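Local coordinates for protein ribonucleoside-diphosphate reductase subunit beta (Clostridium botulinum, PDB 6ZJK) that forms the diiron-bearing small (R2) subunit of a ribonucleotide reductase, the enzyme that makes deoxyribonucleotides, probably generating the radical that starts catalysis in the large subunit, at residues 102-105 / 106-110; 264-267 / 268-271; 48-51 / 52-55; 298-301 / 302-306; 181-184 / 185-189. One frame throughout, in Å; residues are numbered along the deposited sequence.

Contact 1. Residues 102-105 / 106-110; sequences FLNF and LDSVQ. With FE (Fe (III) ion), chain H.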
# COMPACT_ATOMS: atom_id res chain seq x y z
N PHE A 102 -21.24 2.71 -6.95
CA PHE A 102 -20.99 3.45 -5.71
C PHE A 102 -19.86 2.83 -4.90
O PHE A 102 -18.97 3.54 -4.43
CB PHE A 102 -22.27 3.50 -4.88
CG PHE A 102 -22.11 4.22 -3.58
CD1 PHE A 102 -21.73 5.56 -3.54
CD2 PHE A 102 -22.34 3.56 -2.38
CE1 PHE A 102 -21.59 6.22 -2.34
CE2 PHE A 102 -22.19 4.23 -1.17
CZ PHE A 102 -21.84 5.56 -1.16
N LEU A 103 -19.86 1.50 -4.76
CA LEU A 103 -18.81 0.87 -3.97
C LEU A 103 -17.44 1.05 -4.62
O LEU A 103 -16.44 1.28 -3.92
CB LEU A 103 -19.14 -0.62 -3.78
CG LEU A 103 -20.44 -0.96 -3.04
CD1 LEU A 103 -20.53 -2.46 -2.73
CD2 LEU A 103 -20.63 -0.13 -1.76
N ASN A 104 -17.37 1.03 -5.95
CA ASN A 104 -16.10 1.27 -6.65
C ASN A 104 -15.59 2.67 -6.38
O ASN A 104 -14.38 2.89 -6.27
CB ASN A 104 -16.26 1.05 -8.17
CG ASN A 104 -14.92 1.06 -8.92
OD1 ASN A 104 -14.01 0.27 -8.64
ND2 ASN A 104 -14.79 1.96 -9.88
N PHE A 105 -16.49 3.64 -6.29
CA PHE A 105 -16.09 4.98 -5.89
C PHE A 105 -15.53 4.97 -4.46
O PHE A 105 -14.51 5.63 -4.19
CB PHE A 105 -17.27 5.95 -5.99
CG PHE A 105 -17.09 7.18 -5.17
CD1 PHE A 105 -16.42 8.28 -5.70
CD2 PHE A 105 -17.54 7.24 -3.85
CE1 PHE A 105 -16.24 9.42 -4.93
CE2 PHE A 105 -17.35 8.36 -3.08
CZ PHE A 105 -16.71 9.46 -3.62
N LEU A 106 -16.12 4.20 -3.56
CA LEU A 106 -15.69 4.18 -2.16
C LEU A 106 -14.25 3.68 -1.98
O LEU A 106 -13.47 4.31 -1.39
CB LEU A 106 -16.66 3.42 -1.29
CG LEU A 106 -18.04 3.99 -1.06
CD1 LEU A 106 -18.82 3.20 -0.09
CD2 LEU A 106 -18.11 5.45 -0.79
N ASP A 107 -13.96 2.54 -2.54
CA ASP A 107 -12.67 1.97 -2.49
C ASP A 107 -11.65 2.83 -3.26
O ASP A 107 -10.55 2.89 -2.86
CB ASP A 107 -12.68 0.56 -2.97
CG ASP A 107 -13.25 -0.41 -1.96
OD1 ASP A 107 -12.86 -0.44 -0.82
OD2 ASP A 107 -14.06 -1.20 -2.33
N SER A 108 -12.05 3.49 -4.33
CA SER A 108 -11.15 4.33 -5.04
C SER A 108 -10.73 5.49 -4.20
O SER A 108 -9.61 5.80 -4.15
CB SER A 108 -11.73 4.79 -6.39
OG SER A 108 -11.78 3.74 -7.30
N VAL A 109 -11.65 6.14 -3.50
CA VAL A 109 -11.25 7.25 -2.68
C VAL A 109 -10.49 6.80 -1.43
O VAL A 109 -9.71 7.51 -0.95
CB VAL A 109 -12.35 8.20 -2.25
CG1 VAL A 109 -12.95 8.91 -3.41
CG2 VAL A 109 -13.39 7.52 -1.47
N GLN A 110 -10.72 5.60 -0.96
CA GLN A 110 -10.00 5.06 0.15
C GLN A 110 -8.56 4.90 -0.31
O GLN A 110 -7.68 5.31 0.35
CB GLN A 110 -10.57 3.74 0.58
CG GLN A 110 -11.85 3.80 1.36
CD GLN A 110 -11.74 4.54 2.63
OE1 GLN A 110 -11.82 5.73 2.67
NE2 GLN A 110 -11.53 3.82 3.70
FE FE H . -12.70 -1.95 0.79
O HOH W 1 -12.49 -2.83 3.02
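Leu106 lays its branched end over one face of the Phe102 ring, with CG 4.2 Å from the ring centroid and only 16° off the normal, a CH-pi contact one turn along helix 90-118. With CG anti to its carbonyl carbon (chi1 -68°), Leu106 spreads both methyls among aromatic rings: CD1 lies 3.7 Å from Phe102 CE2, and CD2 lies 3.6 Å from Phe105 CD2. Leucine suits this place because its fork serves two neighbours at once. Val109 extends the apolar strip, its CG1 3.7 Å from Phe105 CE1. On another side of the helix, Asn104 O accepts twice from Ser108, from N at 3.1 Å and from OG at 2.9 Å, the two donors arriving from opposite faces of the carbonyl plane. The small hydroxyl also bonds Arg49 N of the second subunit, and Asn104 ND2 bonds Arg49 O of that subunit. Asp107 binds iron(III) through OD1 at 2.2 Å, beside Glu137, His140 and a water, and its OD2 is hydrogen-bonded to Tyr144 OH. One carboxylate oxygen is thus committed to the metal and the other to a tyrosine, two anchors that would fix the rotation of the ligand.

Contact 2. Residues 264-267 / 268-271; sequences LEEE and FRQM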
# COMPACT_ATOMS: atom_id res chain seq x y z
N LEU A 264 -16.56 18.02 20.72
CA LEU A 264 -16.11 17.31 19.52
C LEU A 264 -16.67 15.89 19.47
O LEU A 264 -17.00 15.39 18.39
CB LEU A 264 -14.59 17.32 19.41
CG LEU A 264 -14.12 16.61 18.13
CD1 LEU A 264 -14.19 17.60 16.99
CD2 LEU A 264 -12.71 16.07 18.25
N GLU A 265 -16.81 15.21 20.60
CA GLU A 265 -17.44 13.89 20.57
C GLU A 265 -18.89 13.98 20.10
O GLU A 265 -19.37 13.09 19.40
CB GLU A 265 -17.35 13.23 21.94
CG GLU A 265 -15.92 13.08 22.47
CD GLU A 265 -15.80 12.09 23.61
OE1 GLU A 265 -16.62 12.15 24.57
OE2 GLU A 265 -14.87 11.25 23.56
N GLU A 266 -19.59 15.07 20.43
CA GLU A 266 -20.95 15.22 19.91
C GLU A 266 -20.92 15.47 18.41
O GLU A 266 -21.78 14.96 17.68
CB GLU A 266 -21.68 16.36 20.63
CG GLU A 266 -23.19 16.42 20.35
CD GLU A 266 -23.89 15.10 20.67
OE1 GLU A 266 -23.55 14.46 21.69
OE2 GLU A 266 -24.80 14.70 19.91
N GLU A 267 -19.92 16.19 17.91
CA GLU A 267 -19.84 16.35 16.46
C GLU A 267 -19.59 15.01 15.76
O GLU A 267 -20.17 14.73 14.71
CB GLU A 267 -18.73 17.35 16.13
CG GLU A 267 -18.78 18.64 16.91
CD GLU A 267 -17.74 19.63 16.43
OE1 GLU A 267 -17.39 19.60 15.22
OE2 GLU A 267 -17.25 20.42 17.26
N PHE A 268 -18.87 14.07 16.38
CA PHE A 268 -18.76 12.72 15.82
C PHE A 268 -20.11 12.01 15.80
O PHE A 268 -20.43 11.29 14.84
CB PHE A 268 -17.74 11.91 16.63
CG PHE A 268 -16.31 12.32 16.40
CD1 PHE A 268 -15.97 13.25 15.42
CD2 PHE A 268 -15.28 11.72 17.12
CE1 PHE A 268 -14.65 13.60 15.20
CE2 PHE A 268 -13.94 12.07 16.91
CZ PHE A 268 -13.63 13.01 15.95
N ARG A 269 -20.90 12.14 16.87
CA ARG A 269 -22.22 11.51 16.92
C ARG A 269 -23.13 12.02 15.81
O ARG A 269 -23.93 11.26 15.26
CB ARG A 269 -22.85 11.70 18.30
CG ARG A 269 -22.24 10.78 19.36
CD ARG A 269 -22.85 10.91 20.75
NE ARG A 269 -23.96 10.01 20.98
CZ ARG A 269 -25.25 10.36 20.90
NH1 ARG A 269 -25.59 11.60 20.59
NH2 ARG A 269 -26.18 9.46 21.12
N GLN A 270 -23.02 13.29 15.47
CA GLN A 270 -23.82 13.87 14.44
C GLN A 270 -23.38 13.47 13.05
O GLN A 270 -24.18 13.43 12.15
CB GLN A 270 -23.84 15.37 14.53
CG GLN A 270 -24.63 15.88 15.70
CD GLN A 270 -26.04 15.37 15.77
OE1 GLN A 270 -26.82 15.66 14.91
NE2 GLN A 270 -26.37 14.67 16.82
N MET A 271 -22.10 13.15 12.88
CA MET A 271 -21.55 12.71 11.63
C MET A 271 -22.15 11.37 11.38
O MET A 271 -22.54 11.09 10.32
CB MET A 271 -20.04 12.59 11.71
CG MET A 271 -19.31 13.91 11.71
SD MET A 271 -17.55 13.84 11.44
CE MET A 271 -17.47 13.06 9.87
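Glu266 sends CG anti to its backbone N (chi1 -169°) and then bends at chi2 (56°), which folds its carboxylate forward along the helix to meet Arg269, whose own chain bends at chi3. The result is an i to i+3 salt bridge on helix 262-287. Glu266 OE2 offers its syn lone pair to Arg269 NH1 at 3.3 Å and lies in the guanidinium plane, although the two planar groups are turned 50° apart. The same Glu266 OE2 also receives a weak hydrogen bond from Gln270 NE2 at 3.5 Å, so one carboxylate oxygen serves both Arg269 and Gln270, three and four residues on. Long, flexible polar residues suit this partly exposed side; Arg269 uses its NE on Lys317 O, and Gln270 OE1 bonds Arg273 NE, tying the helix to the loop after helix 296-313 and to its own next turn. The buried side is apolar. Leu264 and Phe268 pack there against Leu194 of helix 190-220, and Phe268 also meets Met198. Leu264 O stands 3.7 Å above one face of the Phe268 ring, off-centre, while accepting a hydrogen bond from Phe268 N at 3.0 Å. At the far rim of that ring, Phe268 CZ touches the Leu264 CD2 methyl at 3.9 Å.

Contact 3. Residues 48-51 / 52-55; sequences LREW and NRIK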
# COMPACT_ATOMS: atom_id res chain seq x y z
N LEU A 48 11.67 4.35 10.84
CA LEU A 48 12.19 3.05 10.55
C LEU A 48 11.27 1.96 11.04
O LEU A 48 10.67 2.09 12.05
CB LEU A 48 13.57 2.87 11.16
CG LEU A 48 14.71 3.73 10.63
CD1 LEU A 48 15.83 3.71 11.63
CD2 LEU A 48 15.23 3.20 9.31
N ARG A 49 11.20 0.87 10.33
CA ARG A 49 10.35 -0.21 10.69
C ARG A 49 11.10 -1.19 11.56
O ARG A 49 11.92 -1.94 11.11
CB ARG A 49 9.84 -0.90 9.43
CG ARG A 49 8.55 -0.40 8.82
CD ARG A 49 8.56 1.05 8.45
NE ARG A 49 7.34 1.46 7.81
CZ ARG A 49 7.00 2.71 7.59
NH1 ARG A 49 7.79 3.66 7.94
NH2 ARG A 49 5.88 3.01 7.03
N GLU A 50 10.81 -1.14 12.83
CA GLU A 50 11.42 -2.00 13.80
C GLU A 50 10.32 -2.66 14.59
O GLU A 50 9.95 -2.23 15.62
CB GLU A 50 12.38 -1.20 14.68
CG GLU A 50 13.46 -0.52 13.88
CD GLU A 50 14.37 0.41 14.62
OE1 GLU A 50 14.10 0.88 15.70
OE2 GLU A 50 15.38 0.68 14.04
N TRP A 51 9.87 -3.79 14.15
CA TRP A 51 8.76 -4.46 14.78
C TRP A 51 8.92 -4.96 16.22
O TRP A 51 7.96 -5.34 16.82
CB TRP A 51 8.22 -5.57 13.90
CG TRP A 51 7.40 -5.06 12.78
CD1 TRP A 51 7.82 -4.75 11.56
CD2 TRP A 51 6.01 -4.78 12.81
NE1 TRP A 51 6.81 -4.30 10.81
CE2 TRP A 51 5.68 -4.31 11.55
CE3 TRP A 51 5.03 -4.88 13.77
CZ2 TRP A 51 4.41 -3.91 11.23
CZ3 TRP A 51 3.77 -4.50 13.44
CH2 TRP A 51 3.47 -4.03 12.18
N ASN A 52 10.12 -5.00 16.76
CA ASN A 52 10.32 -5.46 18.09
C ASN A 52 10.52 -4.34 19.04
O ASN A 52 10.89 -4.56 20.11
CB ASN A 52 11.43 -6.46 18.15
CG ASN A 52 11.08 -7.75 17.48
OD1 ASN A 52 11.37 -7.96 16.34
ND2 ASN A 52 10.50 -8.64 18.20
N ARG A 53 10.26 -3.14 18.62
CA ARG A 53 10.33 -1.98 19.43
C ARG A 53 9.11 -1.13 19.19
O ARG A 53 9.23 -0.03 18.83
CB ARG A 53 11.58 -1.17 19.14
CG ARG A 53 12.87 -1.89 19.45
CD ARG A 53 14.02 -1.00 19.86
NE ARG A 53 14.68 -0.32 18.76
CZ ARG A 53 15.97 -0.00 18.74
NH1 ARG A 53 16.75 -0.30 19.75
NH2 ARG A 53 16.47 0.62 17.71
N ILE A 54 7.93 -1.65 19.41
CA ILE A 54 6.72 -0.86 19.17
C ILE A 54 5.97 -0.48 20.43
O ILE A 54 6.10 -1.11 21.40
CB ILE A 54 5.75 -1.63 18.24
CG1 ILE A 54 5.46 -2.99 18.79
CG2 ILE A 54 6.36 -1.85 16.90
CD1 ILE A 54 4.43 -3.73 18.03
N LYS A 55 5.15 0.54 20.39
CA LYS A 55 4.35 0.95 21.54
C LYS A 55 2.97 0.30 21.54
O LYS A 55 2.48 -0.10 22.60
CB LYS A 55 4.21 2.48 21.55
CG LYS A 55 3.20 3.03 22.56
CD LYS A 55 3.14 4.56 22.49
CE LYS A 55 2.27 5.17 23.58
NZ LYS A 55 2.90 5.18 24.95
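Glu50 OE1 is gripped by two nitrogens of Arg53, NH2 at 3.1 Å and, more weakly, NE at 3.3 Å, in a salt bridge that spans a type I beta turn from Glu50 to Arg53. The oxygen lies in the guanidinium plane, at its edge, so both N-H groups on that side can point at it. From the acid's side the approach is less regular: NH2 comes from 45° above the carboxylate plane. The two side chains run alongside each other in the same direction, both starting with CG anti to the carbonyl carbon, and Glu50 stays extended where Arg53 bends at chi3 (-78°), bringing its head across to Glu50. The turn itself is closed by Arg53 N bonding to Glu50 O at 3.2 Å, and a long acid and a long base at its first and last positions add a side-chain clamp. Arg53 NH2 has a second anionic partner, Asp162 of the second subunit, and Arg49 reaches Glu138 and Glu112 of that subunit, so this loop before helix 58-68 belongs to the dimer interface. Trp51, at a corner of the turn, meets the ring of Tyr63. Ile54, just past the turn, places its beta-branched CG2 3.8 Å from both Glu50 O and Trp51 O, and its CD1 lies 4.5 Å from Trp51 CE3.

Contact 4. Residues 298-301 / 302-306; sequences LIER and YIKYL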
# COMPACT_ATOMS: atom_id res chain seq x y z
N LEU A 298 -37.15 -2.39 6.86
CA LEU A 298 -36.09 -3.29 7.20
C LEU A 298 -34.72 -2.70 6.92
O LEU A 298 -33.82 -2.96 7.62
CB LEU A 298 -36.30 -4.58 6.52
CG LEU A 298 -35.24 -5.57 6.77
CD1 LEU A 298 -35.26 -5.98 8.20
CD2 LEU A 298 -35.51 -6.74 5.90
N ILE A 299 -34.61 -1.87 5.92
CA ILE A 299 -33.40 -1.21 5.60
C ILE A 299 -33.16 -0.13 6.64
O ILE A 299 -32.07 0.10 7.03
CB ILE A 299 -33.48 -0.61 4.18
CG1 ILE A 299 -33.43 -1.70 3.14
CG2 ILE A 299 -32.35 0.29 3.89
CD1 ILE A 299 -33.67 -1.20 1.76
N GLU A 300 -34.20 0.54 7.06
CA GLU A 300 -34.12 1.58 8.07
C GLU A 300 -33.64 1.01 9.37
O GLU A 300 -32.74 1.49 9.94
CB GLU A 300 -35.50 2.15 8.32
CG GLU A 300 -35.53 3.47 9.06
CD GLU A 300 -36.83 3.72 9.85
OE1 GLU A 300 -37.79 2.99 9.69
OE2 GLU A 300 -36.89 4.68 10.64
N ARG A 301 -34.25 -0.05 9.78
CA ARG A 301 -33.90 -0.68 11.05
C ARG A 301 -32.50 -1.29 11.02
O ARG A 301 -31.77 -1.21 12.01
CB ARG A 301 -34.97 -1.73 11.39
CG ARG A 301 -36.38 -1.15 11.70
CD ARG A 301 -37.38 -2.24 12.15
NE ARG A 301 -36.76 -3.12 13.14
CZ ARG A 301 -36.84 -3.01 14.46
NH1 ARG A 301 -37.57 -2.04 15.03
NH2 ARG A 301 -36.18 -3.88 15.22
N TYR A 302 -32.08 -1.85 9.89
CA TYR A 302 -30.77 -2.49 9.86
C TYR A 302 -29.66 -1.46 9.99
O TYR A 302 -28.75 -1.62 10.82
CB TYR A 302 -30.60 -3.31 8.58
CG TYR A 302 -29.28 -4.05 8.50
CD1 TYR A 302 -28.80 -4.81 9.56
CD2 TYR A 302 -28.51 -4.00 7.33
CE1 TYR A 302 -27.59 -5.49 9.48
CE2 TYR A 302 -27.30 -4.67 7.24
CZ TYR A 302 -26.84 -5.41 8.31
OH TYR A 302 -25.64 -6.07 8.20
N ILE A 303 -29.73 -0.37 9.23
CA ILE A 303 -28.68 0.65 9.28
C ILE A 303 -28.59 1.26 10.67
O ILE A 303 -27.49 1.45 11.21
CB ILE A 303 -28.92 1.72 8.20
CG1 ILE A 303 -29.05 1.09 6.80
CG2 ILE A 303 -27.80 2.74 8.22
CD1 ILE A 303 -27.89 0.22 6.44
N LYS A 304 -29.75 1.57 11.29
CA LYS A 304 -29.74 2.17 12.62
C LYS A 304 -29.14 1.22 13.64
O LYS A 304 -28.40 1.65 14.53
CB LYS A 304 -31.17 2.59 13.03
CG LYS A 304 -31.66 3.84 12.32
CD LYS A 304 -33.06 4.30 12.77
CE LYS A 304 -33.53 5.52 11.95
NZ LYS A 304 -34.94 5.97 12.25
N TYR A 305 -29.47 -0.07 13.54
CA TYR A 305 -28.90 -1.07 14.44
C TYR A 305 -27.38 -1.11 14.32
O TYR A 305 -26.66 -1.25 15.32
CB TYR A 305 -29.50 -2.45 14.15
CG TYR A 305 -28.78 -3.61 14.81
CD1 TYR A 305 -29.04 -3.97 16.13
CD2 TYR A 305 -27.83 -4.34 14.11
CE1 TYR A 305 -28.38 -5.04 16.72
CE2 TYR A 305 -27.16 -5.40 14.69
CZ TYR A 305 -27.43 -5.75 15.99
OH TYR A 305 -26.75 -6.81 16.55
N LEU A 306 -26.87 -1.02 13.09
CA LEU A 306 -25.42 -1.04 12.90
C LEU A 306 -24.76 0.18 13.54
O LEU A 306 -23.69 0.05 14.15
CB LEU A 306 -25.09 -1.09 11.40
CG LEU A 306 -25.33 -2.43 10.71
CD1 LEU A 306 -24.99 -2.38 9.20
CD2 LEU A 306 -24.54 -3.53 11.39
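Helix 296-313, one of the last helices of the all-alpha small-chain fold, carries a classic i to i+4 ion pair between Glu300 and Lys304. Lys304 NZ meets Glu300 OE2 at 2.8 Å, approaching on the anti side of the carboxylate and 22° out of its plane. The torsions explain the reach: Glu300 CG is anti to the backbone N (chi1 -164°), which turns the acid outward from the helix, and Lys304, fully extended beyond CG, leans back one turn to reach it. In doing so the lysine's aliphatic part passes over the Glu300 carbonyl, with Lys304 CG 3.5 Å from Glu300 O, so the chain rests on the backbone, and the carboxylate would balance the ammonium charge at its end. Tyr320 and Ile323 of a later loop also touch Lys304. Another side of the helix is apolar: Ile299 packs on Thr287, and Ile303, one turn later, fits against Val276 and Ile280 of helix 262-287 and against helix 190-220, branched apolar side chains suiting a position that faces two helices. Tyr302 touches Ser213 and Met328, and Tyr305 stacks on His326. Within the helix Ile303 CG1 stands 3.2 Å from Ile299 O, alongside the backbone bond from Ile303 N to the same oxygen at 3.2 Å.

Contact 5. Residues 181-184 / 185-189; sequences YEKF and NKEPE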
# COMPACT_ATOMS: atom_id res chain seq x y z
N TYR A 181 -12.83 14.42 3.07
CA TYR A 181 -11.48 14.09 2.96
C TYR A 181 -10.75 15.25 2.36
O TYR A 181 -9.76 15.67 2.87
CB TYR A 181 -11.31 12.87 2.10
CG TYR A 181 -11.73 11.57 2.69
CD1 TYR A 181 -11.93 11.43 4.03
CD2 TYR A 181 -11.91 10.47 1.92
CE1 TYR A 181 -12.30 10.24 4.56
CE2 TYR A 181 -12.28 9.27 2.46
CZ TYR A 181 -12.47 9.18 3.79
OH TYR A 181 -12.81 8.02 4.35
N GLU A 182 -11.28 15.85 1.30
CA GLU A 182 -10.54 16.91 0.62
C GLU A 182 -10.41 18.16 1.48
O GLU A 182 -9.46 18.93 1.31
CB GLU A 182 -11.22 17.21 -0.72
CG GLU A 182 -10.56 18.28 -1.60
CD GLU A 182 -9.46 17.72 -2.49
OE1 GLU A 182 -8.62 18.53 -2.96
OE2 GLU A 182 -9.43 16.49 -2.75
N LYS A 183 -11.25 18.32 2.50
CA LYS A 183 -10.97 19.51 3.30
C LYS A 183 -9.73 19.30 4.17
O LYS A 183 -8.92 20.22 4.34
CB LYS A 183 -12.18 19.81 4.19
CG LYS A 183 -12.00 20.94 5.19
CD LYS A 183 -13.02 22.04 5.03
CE LYS A 183 -12.49 23.30 5.66
NZ LYS A 183 -13.07 24.52 5.01
N PHE A 184 -9.30 18.09 4.42
CA PHE A 184 -8.04 17.90 5.10
C PHE A 184 -6.94 17.94 4.12
O PHE A 184 -5.90 18.50 4.39
CB PHE A 184 -8.02 16.58 5.83
CG PHE A 184 -6.69 16.25 6.42
CD1 PHE A 184 -6.14 17.04 7.40
CD2 PHE A 184 -5.99 15.15 6.02
CE1 PHE A 184 -4.93 16.74 7.95
CE2 PHE A 184 -4.78 14.84 6.58
CZ PHE A 184 -4.25 15.64 7.54
N ASN A 185 -7.17 17.34 2.96
CA ASN A 185 -6.16 17.30 1.92
C ASN A 185 -5.61 18.66 1.57
O ASN A 185 -4.46 18.80 1.26
CB ASN A 185 -6.71 16.65 0.67
CG ASN A 185 -5.65 16.46 -0.38
OD1 ASN A 185 -4.49 16.39 -0.08
ND2 ASN A 185 -6.06 16.41 -1.63
N LYS A 186 -6.47 19.65 1.60
CA LYS A 186 -5.98 20.98 1.28
C LYS A 186 -5.74 21.83 2.51
O LYS A 186 -4.97 22.80 2.45
CB LYS A 186 -6.96 21.67 0.32
CG LYS A 186 -7.03 20.97 -1.04
CD LYS A 186 -7.76 21.81 -2.08
CE LYS A 186 -7.57 23.30 -1.83
NZ LYS A 186 -7.45 24.07 -3.08
N GLU A 187 -6.23 21.44 3.69
CA GLU A 187 -6.00 22.24 4.89
C GLU A 187 -5.68 21.31 6.06
O GLU A 187 -6.56 20.97 6.85
CB GLU A 187 -7.23 23.09 5.21
CG GLU A 187 -7.03 24.17 6.28
CD GLU A 187 -8.29 24.35 7.13
OE1 GLU A 187 -8.14 24.53 8.36
OE2 GLU A 187 -9.41 24.34 6.56
N PRO A 188 -4.41 21.02 6.19
CA PRO A 188 -3.95 20.12 7.23
C PRO A 188 -4.00 20.68 8.64
O PRO A 188 -3.04 21.19 9.08
CB PRO A 188 -2.51 19.88 6.85
CG PRO A 188 -2.36 20.35 5.50
CD PRO A 188 -3.30 21.48 5.38
N GLU A 189 -5.13 20.55 9.30
CA GLU A 189 -5.33 21.01 10.66
C GLU A 189 -5.88 19.87 11.52
O GLU A 189 -6.48 18.92 11.00
CB GLU A 189 -6.29 22.22 10.65
CG GLU A 189 -6.44 22.98 11.95
CD GLU A 189 -7.56 22.45 12.81
OE1 GLU A 189 -7.53 22.68 14.04
OE2 GLU A 189 -8.48 21.82 12.25
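Helix 168-186 runs out here: Asn185 N still bonds Tyr181 O at 3.1 Å and Lys186 N bonds Glu182 O, but Glu187 N is shared weakly between Lys183 O and Phe184 O, both at 3.0 Å, and Glu187 is the first residue to leave helical backbone angles. The Phe184 ring packs against the departing chain. Its CG is anti to the backbone N (chi1 173°), which swings the ring toward the helix end, where Phe184 CE1 lies 3.6 Å from Pro188 CA and the edge of the ring faces Glu189 N. A large flat residue suits this spot, since it also packs edge-to-face with Tyr120 and meets Phe193 of the next helix. Residues 187-189 make the short connection between helices 168-186 and 190-220: Pro188, which has no N-H to donate to the helix, forms the centre of an inverse gamma turn, and Glu189 is the N-cap of helix 190-220, its OE2 accepting from Asn192 N and its OE1 bonding His191. On the surface, Lys183 and Glu187 run side by side in the same direction, and their ion pair is long, Lys183 NZ to Glu187 OE2 4.0 Å. The polar ends of Glu182 and Asn185 are directed mainly to the second subunit: Glu182 OE2 accepts from Ile28 N, and Asn185 OD1 from Lys25 NZ, both of that subunit. The Glu182 carboxylate and Asn185 amide planes stand 81° apart, and Glu182 OE1 rests 3.5 Å from Lys186 CG.

From the N terminus, contact 3 comes first, closing a beta turn in the loop before helix 58-68. Contact 1 follows within helix 90-118, contact 5 at the junction of helices 168-186 and 190-220, then contact 2 on helix 262-287 and contact 4 on helix 296-313. All five are local and lie in series, so none nests within or crosses another. Within one chain only contacts 1 and 5 touch, through Gln110 OE1 and Tyr181 OH at 3.0 Å. Contacts 1, 3 and 5 all meet the second subunit; Arg49 of one chain bonds Asn104 and Ser108 of the other. Contacts 2 and 4, centres about 20 Å apart, occupy successive helices that both pack on helix 190-220.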